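Local coordinates for response regulator aspartate phosphatase H (PDB 3Q15), which dephosphorylates the sporulation phosphotransferase Spo0F and acts on the competence regulator ComA, helping to keep sporulation and competence apart in time in Bacillus subtilis, at residues I7-V12 / E46-L51; L52-L57 / G97-Y102. All coordinates share one frame; numbering follows the deposited sequence.

Interaction 1: residues I7-V12 / E46-L51; sequences IPSSRV and EEDQDL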
ATOM      1  N   ILE A   7     -19.184  13.489 -16.949  1.00 62.93           N
ATOM      2  CA  ILE A   7     -18.980  13.549 -15.507  1.00 59.44           C
ATOM      3  C   ILE A   7     -18.451  12.223 -14.967  1.00 58.93           C
ATOM      4  O   ILE A   7     -19.060  11.177 -15.181  1.00 59.55           O
ATOM      5  CB  ILE A   7     -20.294  13.888 -14.777  1.00 58.84           C
ATOM      6  CG1 ILE A   7     -20.953  15.121 -15.402  1.00 65.15           C
ATOM      7  CG2 ILE A   7     -20.043  14.097 -13.291  1.00 54.97           C
ATOM      8  CD1 ILE A   7     -22.300  15.472 -14.796  1.00 64.95           C
ATOM      9  N   PRO A   8     -17.308  12.264 -14.267  1.00 57.58           N
ATOM     10  CA  PRO A   8     -16.755  11.065 -13.628  1.00 53.37           C
ATOM     11  C   PRO A   8     -17.747  10.487 -12.624  1.00 50.90           C
ATOM     12  O   PRO A   8     -18.336  11.241 -11.855  1.00 46.33           O
ATOM     13  CB  PRO A   8     -15.521  11.594 -12.893  1.00 52.90           C
ATOM     14  CG  PRO A   8     -15.160  12.858 -13.597  1.00 56.38           C
ATOM     15  CD  PRO A   8     -16.451  13.447 -14.076  1.00 56.10           C
ATOM     16  N   SER A   9     -17.916   9.167 -12.635  1.00 53.02           N
ATOM     17  CA  SER A   9     -18.889   8.501 -11.773  1.00 51.56           C
ATOM     18  C   SER A   9     -18.571   8.657 -10.288  1.00 42.14           C
ATOM     19  O   SER A   9     -19.461   8.549  -9.445  1.00 40.26           O
ATOM     20  CB  SER A   9     -18.993   7.017 -12.126  1.00 45.29           C
ATOM     21  OG  SER A   9     -17.748   6.367 -11.940  1.00 46.63           O
ATOM     22  N   SER A  10     -17.304   8.899  -9.970  1.00 42.67           N
ATOM     23  CA  SER A  10     -16.897   9.133  -8.590  1.00 49.08           C
ATOM     24  C   SER A  10     -17.470  10.455  -8.087  1.00 48.86           C
ATOM     25  O   SER A  10     -17.845  10.581  -6.919  1.00 46.42           O
ATOM     26  CB  SER A  10     -15.375   9.154  -8.480  1.00 48.86           C
ATOM     27  OG  SER A  10     -14.846  10.269  -9.170  1.00 49.05           O
ATOM     28  N   ARG A  11     -17.533  11.439  -8.978  1.00 45.18           N
ATOM     29  CA  ARG A  11     -18.131  12.726  -8.653  1.00 44.12           C
ATOM     30  C   ARG A  11     -19.607  12.536  -8.333  1.00 42.96           C
ATOM     31  O   ARG A  11     -20.121  13.108  -7.376  1.00 45.59           O
ATOM     32  CB  ARG A  11     -17.961  13.715  -9.807  1.00 50.25           C
ATOM     33  CG  ARG A  11     -18.365  15.141  -9.464  1.00 52.98           C
ATOM     34  CD  ARG A  11     -18.210  16.059 -10.664  1.00 60.11           C
ATOM     35  NE  ARG A  11     -16.834  16.101 -11.149  1.00 65.76           N
ATOM     36  CZ  ARG A  11     -16.468  16.623 -12.317  1.00 71.56           C
ATOM     37  NH1 ARG A  11     -17.379  17.143 -13.130  1.00 71.90           N
ATOM     38  NH2 ARG A  11     -15.190  16.619 -12.675  1.00 73.87           N
ATOM     39  N   VAL A  12     -20.289  11.723  -9.133  1.00 40.88           N
ATOM     40  CA  VAL A  12     -21.699  11.446  -8.890  1.00 44.74           C
ATOM     41  C   VAL A  12     -21.869  10.607  -7.626  1.00 43.73           C
ATOM     42  O   VAL A  12     -22.861  10.739  -6.903  1.00 41.63           O
ATOM     43  CB  VAL A  12     -22.351  10.734 -10.084  1.00 48.38           C
ATOM     44  CG1 VAL A  12     -23.802  10.399  -9.770  1.00 49.34           C
ATOM     45  CG2 VAL A  12     -22.257  11.604 -11.326  1.00 50.74           C
ATOM     46  N   GLU A  46     -20.118   9.198 -17.199  1.00 60.03           N
ATOM     47  CA  GLU A  46     -19.408   8.099 -17.836  1.00 62.39           C
ATOM     48  C   GLU A  46     -20.052   6.785 -17.409  1.00 58.63           C
ATOM     49  O   GLU A  46     -20.661   6.705 -16.340  1.00 54.68           O
ATOM     50  CB  GLU A  46     -17.932   8.110 -17.435  1.00 65.22           C
ATOM     51  CG  GLU A  46     -17.699   7.872 -15.951  1.00 67.66           C
ATOM     52  CD  GLU A  46     -16.229   7.742 -15.601  1.00 71.78           C
ATOM     53  OE1 GLU A  46     -15.918   7.496 -14.413  1.00 67.56           O
ATOM     54  OE2 GLU A  46     -15.387   7.883 -16.512  1.00 76.80           O
ATOM     55  N   GLU A  47     -19.926   5.759 -18.242  1.00 58.72           N
ATOM     56  CA  GLU A  47     -20.519   4.463 -17.935  1.00 58.27           C
ATOM     57  C   GLU A  47     -19.917   3.858 -16.669  1.00 58.01           C
ATOM     58  O   GLU A  47     -18.697   3.769 -16.527  1.00 56.74           O
ATOM     59  CB  GLU A  47     -20.380   3.497 -19.119  1.00 67.15           C
ATOM     60  CG  GLU A  47     -21.274   3.840 -20.308  1.00 72.79           C
ATOM     61  CD  GLU A  47     -21.287   2.758 -21.379  1.00 81.39           C
ATOM     62  OE1 GLU A  47     -20.523   1.777 -21.257  1.00 84.27           O
ATOM     63  OE2 GLU A  47     -22.067   2.891 -22.347  1.00 84.58           O
ATOM     64  N   ASP A  48     -20.790   3.460 -15.747  1.00 54.55           N
ATOM     65  CA  ASP A  48     -20.383   2.791 -14.516  1.00 53.79           C
ATOM     66  C   ASP A  48     -21.591   2.116 -13.880  1.00 52.94           C
ATOM     67  O   ASP A  48     -22.304   2.723 -13.079  1.00 47.33           O
ATOM     68  CB  ASP A  48     -19.764   3.786 -13.528  1.00 54.09           C
ATOM     69  CG  ASP A  48     -19.140   3.102 -12.318  1.00 54.42           C
ATOM     70  OD1 ASP A  48     -19.510   1.946 -12.022  1.00 57.57           O
ATOM     71  OD2 ASP A  48     -18.275   3.719 -11.662  1.00 50.04           O
ATOM     72  N   GLN A  49     -21.819   0.858 -14.237  1.00 52.38           N
ATOM     73  CA  GLN A  49     -22.984   0.140 -13.737  1.00 52.61           C
ATOM     74  C   GLN A  49     -22.977  -0.008 -12.214  1.00 49.87           C
ATOM     75  O   GLN A  49     -24.025  -0.212 -11.604  1.00 46.42           O
ATOM     76  CB  GLN A  49     -23.120  -1.227 -14.420  1.00 56.31           C
ATOM     77  CG  GLN A  49     -21.929  -2.149 -14.243  1.00 58.69           C
ATOM     78  CD  GLN A  49     -22.093  -3.466 -14.986  1.00 64.32           C
ATOM     79  OE1 GLN A  49     -21.122  -4.188 -15.209  1.00 68.44           O
ATOM     80  NE2 GLN A  49     -23.326  -3.785 -15.371  1.00 62.35           N
ATOM     81  N   ASP A  50     -21.798   0.099 -11.604  1.00 48.76           N
ATOM     82  CA  ASP A  50     -21.689   0.009 -10.151  1.00 47.20           C
ATOM     83  C   ASP A  50     -22.304   1.242  -9.501  1.00 47.64           C
ATOM     84  O   ASP A  50     -22.938   1.152  -8.449  1.00 46.44           O
ATOM     85  CB  ASP A  50     -20.230  -0.122  -9.714  1.00 49.89           C
ATOM     86  CG  ASP A  50     -19.580  -1.392 -10.215  1.00 56.03           C
ATOM     87  OD1 ASP A  50     -20.278  -2.422 -10.327  1.00 57.22           O
ATOM     88  OD2 ASP A  50     -18.363  -1.357 -10.494  1.00 62.22           O
ATOM     89  N   LEU A  51     -22.099   2.394 -10.134  1.00 47.42           N
ATOM     90  CA  LEU A  51     -22.670   3.645  -9.658  1.00 43.15           C
ATOM     91  C   LEU A  51     -24.190   3.573  -9.733  1.00 42.53           C
ATOM     92  O   LEU A  51     -24.884   3.961  -8.793  1.00 38.70           O
ATOM     93  CB  LEU A  51     -22.143   4.821 -10.487  1.00 44.03           C
ATOM     94  CG  LEU A  51     -22.491   6.245 -10.030  1.00 43.79           C
ATOM     95  CD1 LEU A  51     -23.951   6.579 -10.309  1.00 40.11           C
ATOM     96  CD2 LEU A  51     -22.157   6.438  -8.556  1.00 38.05           C
TER
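Two carboxylates, those of Glu46 and Asp48, meet Ser9 in different ways. The Glu46 group is approached from above its plane: the backbone N of Ser9 donates to OE1 over 3.2 Å, lying 37° out of the plane, although the N-H...O angle of 172° makes the bond nearly straight. At Asp48, Ser9 OG donates to OD2 over 2.7 Å, using the anti lone pair, the one turned away from OD1. Asp48 OD1 faces its own helix instead, accepting weak capping bonds from the backbone N of Asp50 and of Leu51. The two oxygens of Asp48 thus divide the work between the contact and the helix start.

Ser9 chi1 of 61° puts OG between the backbone N and the carbonyl carbon, where it reaches Asp48 OD2. The backbone adds a third link, from Glu46 N to Ile7 O at 3.0 Å. Together these bonds hold the residues before and at the start of helix 9-24 against the loop that enters helix 49-67.

Leu51 adds van der Waals packing: its CD2 methyl rests 3.5 Å from the carbonyl O of Ser9. The apolar part of the contact is made by its other branch, CD1, which comes 3.9 Å from Val12 CG1, the two side chains crossing at about a right angle. Met45 lies against Ser9, Val12 and Leu51, while Phe106 of helix 93-113 lies against Asp48 and Leu51. A chain of another protein hydrogen-bonds to Asp48 N and Asp50 OD1, so this helix start also belongs to a protein-protein interface.

With Pro8 and Asp48 as the N-cap residues, the N-terminal ends of helices 9-24 and 49-67 are joined, the Asp48 side chain bonded to both, within the three-helix bundle of the N-terminal Rap domain.

Interaction 2: residues L52-L57 / G97-Y102; sequences LIYYSL and GLLKYY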
ATOM      1  N   LEU A  52     -24.698   3.065 -10.853  1.00 43.77           N
ATOM      2  CA  LEU A  52     -26.140   2.949 -11.064  1.00 47.32           C
ATOM      3  C   LEU A  52     -26.806   2.043 -10.030  1.00 48.39           C
ATOM      4  O   LEU A  52     -27.945   2.278  -9.635  1.00 49.91           O
ATOM      5  CB  LEU A  52     -26.443   2.432 -12.470  1.00 50.64           C
ATOM      6  CG  LEU A  52     -25.908   3.253 -13.642  1.00 53.45           C
ATOM      7  CD1 LEU A  52     -26.349   2.636 -14.959  1.00 55.49           C
ATOM      8  CD2 LEU A  52     -26.372   4.696 -13.544  1.00 54.33           C
ATOM      9  N   ILE A  53     -26.097   1.000  -9.608  1.00 47.27           N
ATOM     10  CA  ILE A  53     -26.590   0.121  -8.558  1.00 40.91           C
ATOM     11  C   ILE A  53     -26.680   0.886  -7.247  1.00 40.64           C
ATOM     12  O   ILE A  53     -27.679   0.805  -6.540  1.00 39.64           O
ATOM     13  CB  ILE A  53     -25.671  -1.098  -8.359  1.00 43.24           C
ATOM     14  CG1 ILE A  53     -25.688  -1.988  -9.603  1.00 44.58           C
ATOM     15  CG2 ILE A  53     -26.101  -1.890  -7.132  1.00 47.08           C
ATOM     16  CD1 ILE A  53     -24.869  -3.242  -9.447  1.00 55.40           C
ATOM     17  N   TYR A  54     -25.626   1.634  -6.935  1.00 41.06           N
ATOM     18  CA  TYR A  54     -25.594   2.461  -5.732  1.00 40.87           C
ATOM     19  C   TYR A  54     -26.740   3.469  -5.763  1.00 39.13           C
ATOM     20  O   TYR A  54     -27.388   3.728  -4.747  1.00 37.81           O
ATOM     21  CB  TYR A  54     -24.243   3.176  -5.630  1.00 37.05           C
ATOM     22  CG  TYR A  54     -24.053   4.015  -4.385  1.00 37.81           C
ATOM     23  CD1 TYR A  54     -24.718   3.718  -3.203  1.00 35.19           C
ATOM     24  CD2 TYR A  54     -23.204   5.117  -4.398  1.00 38.72           C
ATOM     25  CE1 TYR A  54     -24.537   4.491  -2.067  1.00 33.52           C
ATOM     26  CE2 TYR A  54     -23.020   5.893  -3.273  1.00 39.14           C
ATOM     27  CZ  TYR A  54     -23.689   5.577  -2.110  1.00 38.25           C
ATOM     28  OH  TYR A  54     -23.505   6.357  -0.987  1.00 38.15           O
ATOM     29  N   TYR A  55     -26.997   4.024  -6.944  1.00 42.00           N
ATOM     30  CA  TYR A  55     -28.105   4.954  -7.135  1.00 43.00           C
ATOM     31  C   TYR A  55     -29.461   4.302  -6.856  1.00 45.45           C
ATOM     32  O   TYR A  55     -30.300   4.877  -6.160  1.00 45.29           O
ATOM     33  CB  TYR A  55     -28.083   5.536  -8.551  1.00 45.61           C
ATOM     34  CG  TYR A  55     -29.404   6.137  -8.978  1.00 46.93           C
ATOM     35  CD1 TYR A  55     -29.761   7.424  -8.597  1.00 45.99           C
ATOM     36  CD2 TYR A  55     -30.297   5.414  -9.757  1.00 49.12           C
ATOM     37  CE1 TYR A  55     -30.973   7.973  -8.983  1.00 47.54           C
ATOM     38  CE2 TYR A  55     -31.509   5.955 -10.147  1.00 50.06           C
ATOM     39  CZ  TYR A  55     -31.840   7.235  -9.757  1.00 48.52           C
ATOM     40  OH  TYR A  55     -33.046   7.772 -10.144  1.00 49.59           O
ATOM     41  N   SER A  56     -29.672   3.111  -7.411  1.00 40.91           N
ATOM     42  CA  SER A  56     -30.938   2.398  -7.250  1.00 43.51           C
ATOM     43  C   SER A  56     -31.183   1.971  -5.807  1.00 42.22           C
ATOM     44  O   SER A  56     -32.308   2.043  -5.314  1.00 42.12           O
ATOM     45  CB  SER A  56     -31.006   1.182  -8.180  1.00 44.77           C
ATOM     46  OG  SER A  56     -31.090   1.591  -9.534  1.00 42.82           O
ATOM     47  N   LEU A  57     -30.132   1.521  -5.133  1.00 39.94           N
ATOM     48  CA  LEU A  57     -30.238   1.197  -3.720  1.00 42.93           C
ATOM     49  C   LEU A  57     -30.586   2.449  -2.911  1.00 43.72           C
ATOM     50  O   LEU A  57     -31.413   2.403  -1.998  1.00 42.12           O
ATOM     51  CB  LEU A  57     -28.938   0.574  -3.211  1.00 39.49           C
ATOM     52  CG  LEU A  57     -28.524  -0.767  -3.825  1.00 43.01           C
ATOM     53  CD1 LEU A  57     -27.153  -1.190  -3.308  1.00 40.65           C
ATOM     54  CD2 LEU A  57     -29.569  -1.848  -3.548  1.00 44.68           C
ATOM     55  N   GLY A  97     -25.540  -2.142   5.043  1.00 47.68           N
ATOM     56  CA  GLY A  97     -24.155  -2.547   4.887  1.00 47.10           C
ATOM     57  C   GLY A  97     -23.611  -2.276   3.495  1.00 43.21           C
ATOM     58  O   GLY A  97     -22.480  -1.820   3.343  1.00 38.12           O
ATOM     59  N   LEU A  98     -24.414  -2.558   2.475  1.00 43.34           N
ATOM     60  CA  LEU A  98     -23.990  -2.335   1.098  1.00 42.37           C
ATOM     61  C   LEU A  98     -23.848  -0.847   0.797  1.00 45.76           C
ATOM     62  O   LEU A  98     -22.876  -0.423   0.168  1.00 43.18           O
ATOM     63  CB  LEU A  98     -24.965  -2.990   0.121  1.00 47.52           C
ATOM     64  CG  LEU A  98     -24.505  -3.070  -1.336  1.00 48.77           C
ATOM     65  CD1 LEU A  98     -23.041  -3.486  -1.426  1.00 46.03           C
ATOM     66  CD2 LEU A  98     -25.391  -4.031  -2.117  1.00 47.12           C
ATOM     67  N   LEU A  99     -24.818  -0.056   1.251  1.00 43.47           N
ATOM     68  CA  LEU A  99     -24.760   1.394   1.077  1.00 39.95           C
ATOM     69  C   LEU A  99     -23.488   1.957   1.692  1.00 37.40           C
ATOM     70  O   LEU A  99     -22.799   2.773   1.081  1.00 36.77           O
ATOM     71  CB  LEU A  99     -25.978   2.075   1.708  1.00 41.23           C
ATOM     72  CG  LEU A  99     -27.332   1.830   1.049  1.00 43.95           C
ATOM     73  CD1 LEU A  99     -28.411   2.592   1.803  1.00 48.70           C
ATOM     74  CD2 LEU A  99     -27.299   2.241  -0.413  1.00 39.51           C
ATOM     75  N   LYS A 100     -23.185   1.519   2.909  1.00 35.33           N
ATOM     76  CA  LYS A 100     -21.988   1.962   3.597  1.00 37.49           C
ATOM     77  C   LYS A 100     -20.755   1.639   2.760  1.00 39.43           C
ATOM     78  O   LYS A 100     -19.842   2.455   2.648  1.00 42.03           O
ATOM     79  CB  LYS A 100     -21.883   1.302   4.972  1.00 41.10           C
ATOM     80  CG  LYS A 100     -20.708   1.786   5.801  1.00 43.39           C
ATOM     81  CD  LYS A 100     -20.766   1.225   7.213  1.00 51.91           C
ATOM     82  CE  LYS A 100     -19.730   1.883   8.112  1.00 55.40           C
ATOM     83  NZ  LYS A 100     -19.778   1.345   9.501  1.00 59.48           N
ATOM     84  N   TYR A 101     -20.741   0.449   2.170  1.00 42.89           N
ATOM     85  CA  TYR A 101     -19.610   0.005   1.363  1.00 40.77           C
ATOM     86  C   TYR A 101     -19.416   0.902   0.149  1.00 37.93           C
ATOM     87  O   TYR A 101     -18.298   1.317  -0.162  1.00 36.47           O
ATOM     88  CB  TYR A 101     -19.804  -1.444   0.906  1.00 42.64           C
ATOM     89  CG  TYR A 101     -18.878  -1.843  -0.224  1.00 45.88           C
ATOM     90  CD1 TYR A 101     -19.334  -1.905  -1.533  1.00 46.48           C
ATOM     91  CD2 TYR A 101     -17.543  -2.139   0.019  1.00 46.53           C
ATOM     92  CE1 TYR A 101     -18.490  -2.265  -2.567  1.00 47.86           C
ATOM     93  CE2 TYR A 101     -16.693  -2.496  -1.007  1.00 46.07           C
ATOM     94  CZ  TYR A 101     -17.170  -2.560  -2.298  1.00 49.36           C
ATOM     95  OH  TYR A 101     -16.316  -2.921  -3.320  1.00 51.17           O
ATOM     96  N   TYR A 102     -20.513   1.202  -0.533  1.00 38.51           N
ATOM     97  CA  TYR A 102     -20.466   2.058  -1.710  1.00 37.20           C
ATOM     98  C   TYR A 102     -20.038   3.486  -1.377  1.00 40.68           C
ATOM     99  O   TYR A 102     -19.219   4.071  -2.086  1.00 39.76           O
ATOM    100  CB  TYR A 102     -21.822   2.060  -2.415  1.00 37.15           C
ATOM    101  CG  TYR A 102     -22.029   0.878  -3.338  1.00 42.90           C
ATOM    102  CD1 TYR A 102     -23.259   0.234  -3.407  1.00 41.17           C
ATOM    103  CD2 TYR A 102     -20.999   0.413  -4.147  1.00 43.06           C
ATOM    104  CE1 TYR A 102     -23.456  -0.842  -4.249  1.00 44.37           C
ATOM    105  CE2 TYR A 102     -21.186  -0.665  -4.996  1.00 42.38           C
ATOM    106  CZ  TYR A 102     -22.422  -1.288  -5.040  1.00 44.85           C
ATOM    107  OH  TYR A 102     -22.631  -2.359  -5.873  1.00 49.93           O
TER
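Tyr54 and Tyr102 form the aromatic part of this contact, their ring centroids 5.4 Å apart and their planes inclined at 38°, an oblique pairing. The two side chains slide past each other in opposite directions, and this lets each ring receive the other's CB.

The CH-pi contacts are reciprocal. Tyr102 CB sits over one face of the Tyr54 ring, 3.5 Å from its centroid and displaced toward the rim. Tyr54 CB in turn lies over a face of the Tyr102 ring, 4.2 Å from that centroid. Tyr54 CG stands anti to its backbone N (chi1 -177°), and in that position it lies against Tyr102 CB.

Aliphatic contacts frame the pair. Leu99 CD2 meets the Tyr54 ring edge-on, 3.9 Å from CE1, and also touches Leu57 CB at 3.6 Å. The CD1 branch of Leu57 reaches the edge of the Tyr102 ring, 3.8 Å from CE1, and comes 3.5 Å from Leu98 CD2, Leu57 and Leu98 crossing at about a right angle. On the phenolic end of Tyr102, Ile53 CG2 approaches OH obliquely, to 3.7 Å.

Polar anchoring comes from outside the two segments: Tyr54 OH is hydrogen-bonded to Asn17 OD1 of helix 9-24, a tie that holds the phenolic end of Tyr54. Tyr20 of helix 9-24 also packs on Leu99. Ile53 and Leu52 additionally pack on a chain of another protein.

All six touching residues are buried, and the axes of the two segments cross at a signed angle of -136°, a steeply inclined crossing of antiparallel sense. What results is an apolar helix-helix interface between a helix of the N-terminal bundle and helix 93-113, which runs into the first predicted TPR repeat.

How the interactions relate
From the N terminus, interaction 1 comes first: residues 7-12 open helix 9-24, and the chain passes through helix 28-41 before 46-51 returns to close that loop. Helix 49-67 then continues directly into residues 52-57, and interaction 2 closes a second loop when 97-102 of helix 93-113 packs on it. The contacts therefore follow in series, neither nested nor crossed, with helix 49-67 shared. Their centres lie about 13 Å apart, and they touch where Asp50 O packs against Tyr102 CZ. One ties together the beginning of the N-terminal bundle, the other carries that bundle onto the helix in which the first predicted TPR repeat begins.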